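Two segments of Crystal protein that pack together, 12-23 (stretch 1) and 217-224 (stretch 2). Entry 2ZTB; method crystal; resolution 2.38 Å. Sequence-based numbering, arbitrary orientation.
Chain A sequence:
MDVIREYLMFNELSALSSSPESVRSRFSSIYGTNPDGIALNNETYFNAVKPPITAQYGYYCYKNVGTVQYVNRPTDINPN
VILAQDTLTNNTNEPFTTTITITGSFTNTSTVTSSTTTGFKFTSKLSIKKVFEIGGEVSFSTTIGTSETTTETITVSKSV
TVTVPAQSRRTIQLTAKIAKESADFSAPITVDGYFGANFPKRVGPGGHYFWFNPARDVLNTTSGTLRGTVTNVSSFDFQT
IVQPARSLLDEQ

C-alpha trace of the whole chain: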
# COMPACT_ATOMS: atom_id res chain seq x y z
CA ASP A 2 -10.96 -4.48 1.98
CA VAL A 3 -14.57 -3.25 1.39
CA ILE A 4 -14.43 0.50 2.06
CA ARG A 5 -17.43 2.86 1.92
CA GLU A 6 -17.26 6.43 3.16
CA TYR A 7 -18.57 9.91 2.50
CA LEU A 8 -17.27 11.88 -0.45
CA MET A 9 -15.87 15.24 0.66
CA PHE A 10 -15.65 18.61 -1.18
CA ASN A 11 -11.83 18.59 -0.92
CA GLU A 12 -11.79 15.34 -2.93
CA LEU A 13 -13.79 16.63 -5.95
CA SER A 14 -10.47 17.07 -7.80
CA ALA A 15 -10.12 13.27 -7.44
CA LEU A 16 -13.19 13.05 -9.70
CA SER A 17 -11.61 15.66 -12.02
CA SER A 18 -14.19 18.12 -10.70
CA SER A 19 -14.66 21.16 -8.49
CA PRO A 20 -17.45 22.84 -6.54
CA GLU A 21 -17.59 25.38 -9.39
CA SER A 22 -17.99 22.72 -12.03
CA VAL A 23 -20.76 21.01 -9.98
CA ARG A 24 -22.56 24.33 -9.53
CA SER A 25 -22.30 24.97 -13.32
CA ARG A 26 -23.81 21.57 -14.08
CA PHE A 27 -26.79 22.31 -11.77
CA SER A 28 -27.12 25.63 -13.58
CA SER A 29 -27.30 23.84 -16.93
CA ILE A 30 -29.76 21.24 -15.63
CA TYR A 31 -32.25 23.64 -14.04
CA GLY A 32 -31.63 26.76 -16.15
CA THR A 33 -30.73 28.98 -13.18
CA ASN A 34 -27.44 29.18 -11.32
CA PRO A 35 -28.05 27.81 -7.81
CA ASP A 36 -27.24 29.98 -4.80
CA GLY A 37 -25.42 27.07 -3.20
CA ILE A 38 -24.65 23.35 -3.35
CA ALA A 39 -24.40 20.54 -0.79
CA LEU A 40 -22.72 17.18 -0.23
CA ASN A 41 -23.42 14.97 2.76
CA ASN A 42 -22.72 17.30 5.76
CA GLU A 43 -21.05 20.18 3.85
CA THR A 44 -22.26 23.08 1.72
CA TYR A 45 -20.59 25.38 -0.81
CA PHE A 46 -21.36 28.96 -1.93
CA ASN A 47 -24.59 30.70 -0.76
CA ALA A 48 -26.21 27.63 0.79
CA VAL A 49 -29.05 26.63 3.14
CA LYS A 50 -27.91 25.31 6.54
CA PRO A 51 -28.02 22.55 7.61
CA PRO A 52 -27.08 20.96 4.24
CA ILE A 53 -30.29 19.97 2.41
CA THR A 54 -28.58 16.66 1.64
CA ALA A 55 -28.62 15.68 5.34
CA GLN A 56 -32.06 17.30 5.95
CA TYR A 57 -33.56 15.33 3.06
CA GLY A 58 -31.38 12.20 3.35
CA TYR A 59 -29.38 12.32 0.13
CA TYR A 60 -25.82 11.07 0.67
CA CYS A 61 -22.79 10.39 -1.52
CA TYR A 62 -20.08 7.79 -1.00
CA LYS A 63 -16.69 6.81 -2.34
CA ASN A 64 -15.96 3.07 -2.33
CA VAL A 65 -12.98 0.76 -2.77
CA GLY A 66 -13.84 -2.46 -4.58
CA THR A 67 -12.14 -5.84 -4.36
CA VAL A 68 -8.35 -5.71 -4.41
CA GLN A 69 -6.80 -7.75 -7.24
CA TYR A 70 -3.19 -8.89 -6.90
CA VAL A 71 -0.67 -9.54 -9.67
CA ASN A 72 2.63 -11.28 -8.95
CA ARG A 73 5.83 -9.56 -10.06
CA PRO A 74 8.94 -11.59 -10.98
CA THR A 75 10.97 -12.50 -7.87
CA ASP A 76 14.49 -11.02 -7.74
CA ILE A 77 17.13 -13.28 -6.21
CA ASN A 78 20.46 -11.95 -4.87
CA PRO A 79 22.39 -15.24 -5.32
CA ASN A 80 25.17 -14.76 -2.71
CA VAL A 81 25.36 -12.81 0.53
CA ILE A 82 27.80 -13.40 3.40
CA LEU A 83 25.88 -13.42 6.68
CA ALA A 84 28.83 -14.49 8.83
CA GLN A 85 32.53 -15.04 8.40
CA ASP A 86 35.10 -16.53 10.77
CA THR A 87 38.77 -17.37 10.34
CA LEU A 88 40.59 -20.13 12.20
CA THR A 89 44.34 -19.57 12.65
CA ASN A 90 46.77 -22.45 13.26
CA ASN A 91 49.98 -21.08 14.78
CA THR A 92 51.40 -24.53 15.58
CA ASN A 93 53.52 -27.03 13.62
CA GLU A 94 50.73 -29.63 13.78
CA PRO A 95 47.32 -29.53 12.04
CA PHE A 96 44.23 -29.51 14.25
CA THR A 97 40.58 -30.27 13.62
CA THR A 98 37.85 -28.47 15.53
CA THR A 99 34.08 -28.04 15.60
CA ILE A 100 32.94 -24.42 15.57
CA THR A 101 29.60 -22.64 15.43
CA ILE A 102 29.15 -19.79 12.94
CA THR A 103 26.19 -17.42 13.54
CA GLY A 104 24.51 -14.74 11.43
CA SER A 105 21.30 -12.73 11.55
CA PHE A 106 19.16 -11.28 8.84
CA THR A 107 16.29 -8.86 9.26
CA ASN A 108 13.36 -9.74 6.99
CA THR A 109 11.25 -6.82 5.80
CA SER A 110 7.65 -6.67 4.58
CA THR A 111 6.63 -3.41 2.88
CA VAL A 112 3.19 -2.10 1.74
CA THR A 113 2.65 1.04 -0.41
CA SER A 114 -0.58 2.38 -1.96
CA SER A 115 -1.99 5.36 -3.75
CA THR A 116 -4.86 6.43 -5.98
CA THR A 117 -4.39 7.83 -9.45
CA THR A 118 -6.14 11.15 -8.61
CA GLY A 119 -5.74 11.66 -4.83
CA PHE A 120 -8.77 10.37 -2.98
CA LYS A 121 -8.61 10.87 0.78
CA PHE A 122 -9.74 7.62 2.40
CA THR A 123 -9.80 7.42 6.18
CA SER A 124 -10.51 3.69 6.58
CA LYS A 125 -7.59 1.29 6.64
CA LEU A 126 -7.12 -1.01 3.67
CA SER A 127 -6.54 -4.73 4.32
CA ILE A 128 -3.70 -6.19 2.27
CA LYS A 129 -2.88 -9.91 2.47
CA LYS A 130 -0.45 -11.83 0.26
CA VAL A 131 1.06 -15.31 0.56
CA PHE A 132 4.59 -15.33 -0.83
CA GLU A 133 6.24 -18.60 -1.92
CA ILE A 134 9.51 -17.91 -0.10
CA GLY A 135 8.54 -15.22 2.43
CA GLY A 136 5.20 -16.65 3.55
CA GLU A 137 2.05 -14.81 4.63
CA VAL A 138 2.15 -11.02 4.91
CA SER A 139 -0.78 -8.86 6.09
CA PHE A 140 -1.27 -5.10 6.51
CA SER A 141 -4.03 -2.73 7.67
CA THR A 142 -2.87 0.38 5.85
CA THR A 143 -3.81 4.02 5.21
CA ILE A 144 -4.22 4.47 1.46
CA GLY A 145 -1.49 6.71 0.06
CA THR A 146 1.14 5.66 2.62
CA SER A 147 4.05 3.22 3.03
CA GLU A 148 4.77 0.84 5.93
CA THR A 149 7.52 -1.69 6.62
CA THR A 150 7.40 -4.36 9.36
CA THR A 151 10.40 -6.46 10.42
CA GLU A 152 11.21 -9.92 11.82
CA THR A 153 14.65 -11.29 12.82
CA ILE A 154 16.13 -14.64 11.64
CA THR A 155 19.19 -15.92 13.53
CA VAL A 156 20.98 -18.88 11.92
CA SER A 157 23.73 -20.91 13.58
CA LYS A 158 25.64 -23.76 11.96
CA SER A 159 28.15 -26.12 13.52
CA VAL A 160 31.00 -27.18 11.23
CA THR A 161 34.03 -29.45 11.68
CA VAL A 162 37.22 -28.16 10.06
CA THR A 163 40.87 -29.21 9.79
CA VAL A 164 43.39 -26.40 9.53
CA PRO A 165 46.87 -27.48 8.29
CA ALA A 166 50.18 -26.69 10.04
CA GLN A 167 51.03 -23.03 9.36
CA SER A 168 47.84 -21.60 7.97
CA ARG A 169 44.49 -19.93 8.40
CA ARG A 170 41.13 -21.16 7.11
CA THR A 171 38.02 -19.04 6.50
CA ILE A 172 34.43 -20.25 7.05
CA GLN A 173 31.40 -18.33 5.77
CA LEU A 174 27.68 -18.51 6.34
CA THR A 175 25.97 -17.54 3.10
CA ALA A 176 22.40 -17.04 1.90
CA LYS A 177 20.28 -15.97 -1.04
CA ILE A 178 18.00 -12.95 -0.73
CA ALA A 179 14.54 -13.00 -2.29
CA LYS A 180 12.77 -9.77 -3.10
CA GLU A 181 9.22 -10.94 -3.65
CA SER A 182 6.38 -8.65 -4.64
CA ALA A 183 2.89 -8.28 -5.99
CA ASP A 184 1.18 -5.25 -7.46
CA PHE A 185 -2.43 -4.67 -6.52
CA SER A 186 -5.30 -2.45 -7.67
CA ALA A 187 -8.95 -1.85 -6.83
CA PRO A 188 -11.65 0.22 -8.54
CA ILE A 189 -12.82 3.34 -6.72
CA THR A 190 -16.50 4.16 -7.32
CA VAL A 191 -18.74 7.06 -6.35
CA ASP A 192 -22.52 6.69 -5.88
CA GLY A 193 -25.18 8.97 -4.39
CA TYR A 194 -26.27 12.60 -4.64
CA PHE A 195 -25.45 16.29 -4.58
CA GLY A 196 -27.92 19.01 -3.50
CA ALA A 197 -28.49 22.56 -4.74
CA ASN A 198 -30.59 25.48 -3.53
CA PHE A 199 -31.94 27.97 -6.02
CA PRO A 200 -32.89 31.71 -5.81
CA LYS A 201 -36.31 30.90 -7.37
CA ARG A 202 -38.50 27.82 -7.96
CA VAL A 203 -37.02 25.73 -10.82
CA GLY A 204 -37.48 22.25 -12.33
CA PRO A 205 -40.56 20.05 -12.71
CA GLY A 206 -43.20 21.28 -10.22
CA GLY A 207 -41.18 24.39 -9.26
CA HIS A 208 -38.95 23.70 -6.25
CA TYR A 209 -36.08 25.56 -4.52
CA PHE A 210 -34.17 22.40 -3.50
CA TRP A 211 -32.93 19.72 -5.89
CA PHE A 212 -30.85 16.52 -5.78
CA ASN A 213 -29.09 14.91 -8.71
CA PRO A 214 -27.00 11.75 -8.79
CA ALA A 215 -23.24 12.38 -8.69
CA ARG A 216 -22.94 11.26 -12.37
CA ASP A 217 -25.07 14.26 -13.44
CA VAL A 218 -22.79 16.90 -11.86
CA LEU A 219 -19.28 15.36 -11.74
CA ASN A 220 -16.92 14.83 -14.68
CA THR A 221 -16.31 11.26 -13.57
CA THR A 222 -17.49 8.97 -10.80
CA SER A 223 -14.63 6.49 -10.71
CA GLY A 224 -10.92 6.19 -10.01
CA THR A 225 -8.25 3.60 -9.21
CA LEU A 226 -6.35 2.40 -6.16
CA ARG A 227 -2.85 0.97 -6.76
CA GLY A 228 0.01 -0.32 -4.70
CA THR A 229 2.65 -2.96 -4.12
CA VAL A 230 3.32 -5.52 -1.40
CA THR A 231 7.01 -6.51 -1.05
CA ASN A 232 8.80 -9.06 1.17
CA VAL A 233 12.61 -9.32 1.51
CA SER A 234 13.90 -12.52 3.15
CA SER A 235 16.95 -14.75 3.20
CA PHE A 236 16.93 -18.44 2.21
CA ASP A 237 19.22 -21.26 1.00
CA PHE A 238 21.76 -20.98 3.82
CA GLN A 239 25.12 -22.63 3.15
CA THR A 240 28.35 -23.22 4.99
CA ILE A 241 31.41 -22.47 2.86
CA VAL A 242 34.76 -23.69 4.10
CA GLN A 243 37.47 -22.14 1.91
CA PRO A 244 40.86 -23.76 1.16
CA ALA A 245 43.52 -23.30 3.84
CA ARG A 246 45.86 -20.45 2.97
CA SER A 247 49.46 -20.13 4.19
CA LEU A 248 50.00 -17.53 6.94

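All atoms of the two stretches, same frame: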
# COMPACT_ATOMS: atom_id res chain seq x y z
N GLU A 12 -12.13 16.51 -2.12
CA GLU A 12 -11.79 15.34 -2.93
C GLU A 12 -12.40 15.40 -4.34
O GLU A 12 -12.20 14.48 -5.12
CB GLU A 12 -12.39 14.09 -2.31
CG GLU A 12 -11.73 13.62 -1.07
CD GLU A 12 -12.39 12.36 -0.58
OE1 GLU A 12 -11.77 11.30 -0.75
OE2 GLU A 12 -13.54 12.44 -0.07
N LEU A 13 -13.16 16.45 -4.63
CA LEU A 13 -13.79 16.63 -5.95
C LEU A 13 -12.78 16.60 -7.09
O LEU A 13 -13.06 16.06 -8.15
CB LEU A 13 -14.65 17.89 -5.96
CG LEU A 13 -16.17 17.62 -5.79
CD1 LEU A 13 -16.53 16.54 -4.77
CD2 LEU A 13 -16.98 18.90 -5.57
N SER A 14 -11.59 17.15 -6.85
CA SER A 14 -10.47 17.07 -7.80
C SER A 14 -10.09 15.63 -8.15
O SER A 14 -9.57 15.38 -9.25
CB SER A 14 -9.26 17.80 -7.25
OG SER A 14 -8.84 17.19 -6.03
N ALA A 15 -10.35 14.70 -7.23
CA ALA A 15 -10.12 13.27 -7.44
C ALA A 15 -11.10 12.70 -8.46
O ALA A 15 -10.83 11.66 -9.05
CB ALA A 15 -10.19 12.48 -6.09
N LEU A 16 -12.24 13.36 -8.63
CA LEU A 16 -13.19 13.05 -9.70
C LEU A 16 -13.08 14.09 -10.84
O LEU A 16 -14.05 14.37 -11.58
CB LEU A 16 -14.61 13.02 -9.15
CG LEU A 16 -15.13 11.89 -8.22
CD1 LEU A 16 -14.59 10.51 -8.59
CD2 LEU A 16 -14.89 12.19 -6.77
N SER A 17 -11.89 14.68 -10.97
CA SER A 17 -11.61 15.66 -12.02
C SER A 17 -12.59 16.83 -12.01
O SER A 17 -12.78 17.50 -13.03
CB SER A 17 -11.60 14.98 -13.38
OG SER A 17 -10.60 13.98 -13.43
N SER A 18 -13.18 17.08 -10.84
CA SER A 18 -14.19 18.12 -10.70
C SER A 18 -13.87 19.13 -9.60
O SER A 18 -12.80 19.09 -8.98
CB SER A 18 -15.58 17.50 -10.51
OG SER A 18 -15.74 16.40 -11.38
N SER A 19 -14.82 20.05 -9.41
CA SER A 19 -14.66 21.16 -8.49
C SER A 19 -16.05 21.57 -8.01
O SER A 19 -17.04 21.18 -8.60
CB SER A 19 -13.92 22.33 -9.17
OG SER A 19 -14.60 22.82 -10.34
N PRO A 20 -16.13 22.30 -6.88
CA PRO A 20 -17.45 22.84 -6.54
C PRO A 20 -18.02 23.74 -7.64
O PRO A 20 -19.25 23.77 -7.85
CB PRO A 20 -17.16 23.65 -5.27
CG PRO A 20 -15.95 22.96 -4.67
CD PRO A 20 -15.11 22.62 -5.86
N GLU A 21 -17.15 24.45 -8.34
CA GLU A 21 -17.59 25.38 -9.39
C GLU A 21 -18.14 24.62 -10.57
O GLU A 21 -19.08 25.06 -11.20
CB GLU A 21 -16.44 26.28 -9.85
CG GLU A 21 -15.98 27.34 -8.83
CD GLU A 21 -15.13 26.79 -7.67
OE1 GLU A 21 -14.50 25.70 -7.79
OE2 GLU A 21 -15.07 27.47 -6.61
N SER A 22 -17.56 23.47 -10.89
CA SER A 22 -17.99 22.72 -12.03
C SER A 22 -19.30 22.00 -11.74
O SER A 22 -20.11 21.83 -12.65
CB SER A 22 -16.90 21.77 -12.52
OG SER A 22 -16.77 20.62 -11.71
N VAL A 23 -19.51 21.61 -10.47
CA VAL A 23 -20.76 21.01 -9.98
C VAL A 23 -21.88 22.06 -10.02
O VAL A 23 -22.98 21.80 -10.51
CB VAL A 23 -20.58 20.41 -8.53
CG1 VAL A 23 -21.94 20.13 -7.81
CG2 VAL A 23 -19.72 19.15 -8.56
N ASP A 217 -24.53 13.08 -12.77
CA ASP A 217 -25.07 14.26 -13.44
C ASP A 217 -24.27 15.54 -13.25
O ASP A 217 -24.41 16.47 -14.05
CB ASP A 217 -26.51 14.54 -12.97
CG ASP A 217 -27.50 13.49 -13.43
OD1 ASP A 217 -27.13 12.57 -14.19
OD2 ASP A 217 -28.68 13.61 -13.03
N VAL A 218 -23.46 15.63 -12.19
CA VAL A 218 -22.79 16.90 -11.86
C VAL A 218 -21.25 16.81 -11.76
O VAL A 218 -20.56 17.85 -11.68
CB VAL A 218 -23.42 17.56 -10.59
CG1 VAL A 218 -24.91 17.94 -10.85
CG2 VAL A 218 -23.29 16.63 -9.34
N LEU A 219 -20.72 15.59 -11.80
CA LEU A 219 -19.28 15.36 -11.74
C LEU A 219 -18.79 14.90 -13.10
O LEU A 219 -19.54 14.28 -13.85
CB LEU A 219 -18.92 14.29 -10.66
CG LEU A 219 -19.13 14.59 -9.16
CD1 LEU A 219 -18.92 13.36 -8.30
CD2 LEU A 219 -18.23 15.71 -8.64
N ASN A 220 -17.52 15.19 -13.40
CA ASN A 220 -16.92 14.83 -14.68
C ASN A 220 -16.61 13.36 -14.79
O ASN A 220 -16.45 12.83 -15.90
CB ASN A 220 -15.66 15.65 -14.94
CG ASN A 220 -15.96 17.11 -15.18
OD1 ASN A 220 -16.99 17.46 -15.78
ND2 ASN A 220 -15.08 17.98 -14.70
N THR A 221 -16.50 12.71 -13.64
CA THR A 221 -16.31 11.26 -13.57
C THR A 221 -16.83 10.81 -12.23
O THR A 221 -16.99 11.62 -11.33
CB THR A 221 -14.81 10.81 -13.72
OG1 THR A 221 -14.77 9.38 -13.84
CG2 THR A 221 -13.98 11.17 -12.50
N THR A 222 -17.07 9.51 -12.09
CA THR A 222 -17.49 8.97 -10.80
C THR A 222 -16.67 7.74 -10.42
O THR A 222 -17.05 6.97 -9.54
CB THR A 222 -18.99 8.58 -10.80
OG1 THR A 222 -19.25 7.71 -11.91
CG2 THR A 222 -19.89 9.84 -10.89
N SER A 223 -15.53 7.57 -11.08
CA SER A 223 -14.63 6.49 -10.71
C SER A 223 -13.16 6.89 -10.69
O SER A 223 -12.77 7.91 -11.26
CB SER A 223 -14.84 5.26 -11.60
OG SER A 223 -14.62 5.57 -12.95
N GLY A 224 -12.37 6.08 -10.01
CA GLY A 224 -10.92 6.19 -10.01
C GLY A 224 -10.31 4.84 -9.72
O GLY A 224 -10.99 3.82 -9.81
O HOH W 1 -10.88 9.81 -11.34
O HOH W 2 -18.29 18.72 -12.78

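The two segments lie almost 200 residues apart in sequence, yet they fit closely enough to bury 489 Å² of surface, counting both sides. Stretch 1 leaves a 3-10 segment at 12-15, turns through L16 to S19 and enters a helix at P20. This path creates a hollow bordered by L13, L16, S18 and V23, and the side chain of L219 fills it.

The CA-to-CB bond of L219 points sideways to stretch 1, but the chi1 m, chi2 t conformation carries the branched end closer. Its CD2 lies 4.0 Å from CG of L13, 3.7 Å from CB of S18 and 3.7 Å from CG2 of V23, so this one methyl meets three residues that the turn has brought together. The other methyl, CD1, sits 4.1 Å from CG of L16. L13 likewise starts sideways and bends its end nearer, with chi1 at -100°, between the standard wells. Next to this pocket, V23 and V218 pack as a second apolar pair, with CG1 of V23 4.1 Å from CG2 of V218, while CG2 of V23 also reaches to 3.5 Å from the carbonyl O of V218.

L16 is the corresponding projection from stretch 1 and has the largest covered area of any residue in the contact. Its CD1 extends along the backbone of stretch 2, 3.9 Å from C of T222 and 4.0 Å from N of S223. T221 closes in beside it: CG2 of T221 is 3.9 Å from CB of L16 and only 3.3 Å from O of L16, a snug methyl-to-carbonyl approach. The CA-to-CB bond of T222, by contrast, points away, so the leucine meets main chain here.

Polar groups meet where the turn of stretch 1 faces N220. The backbone N of N220 donates to OG of S18 at 3.0 Å, with a nearly straight N-H...O angle of 173°. The same OG donates to O of L16 at 2.6 Å, so the hydroxyl both braces its own turn and accepts from the backbone of stretch 2. ND2 of N220 then donates to O of S17 at 2.9 Å and 163°. The asparagine is thus held by backbone and side chain alike, and CB of N220 rests 3.6 Å from OG of S18.

Beyond this point S19 and S22 organize the start of the helix. N of S22 donates to OG of S19 at 3.1 Å as a capping bond, and N of S19 donates in return to OG of S22, also at 3.1 Å. Where direct contact gives out, water fills the gaps. One water bridges OG of S22 and O of V218, at 2.7 Å from each; another donates to O of A15 at 2.9 Å and to O of S223 at 2.7 Å, linking the two stretches near the start of the strand.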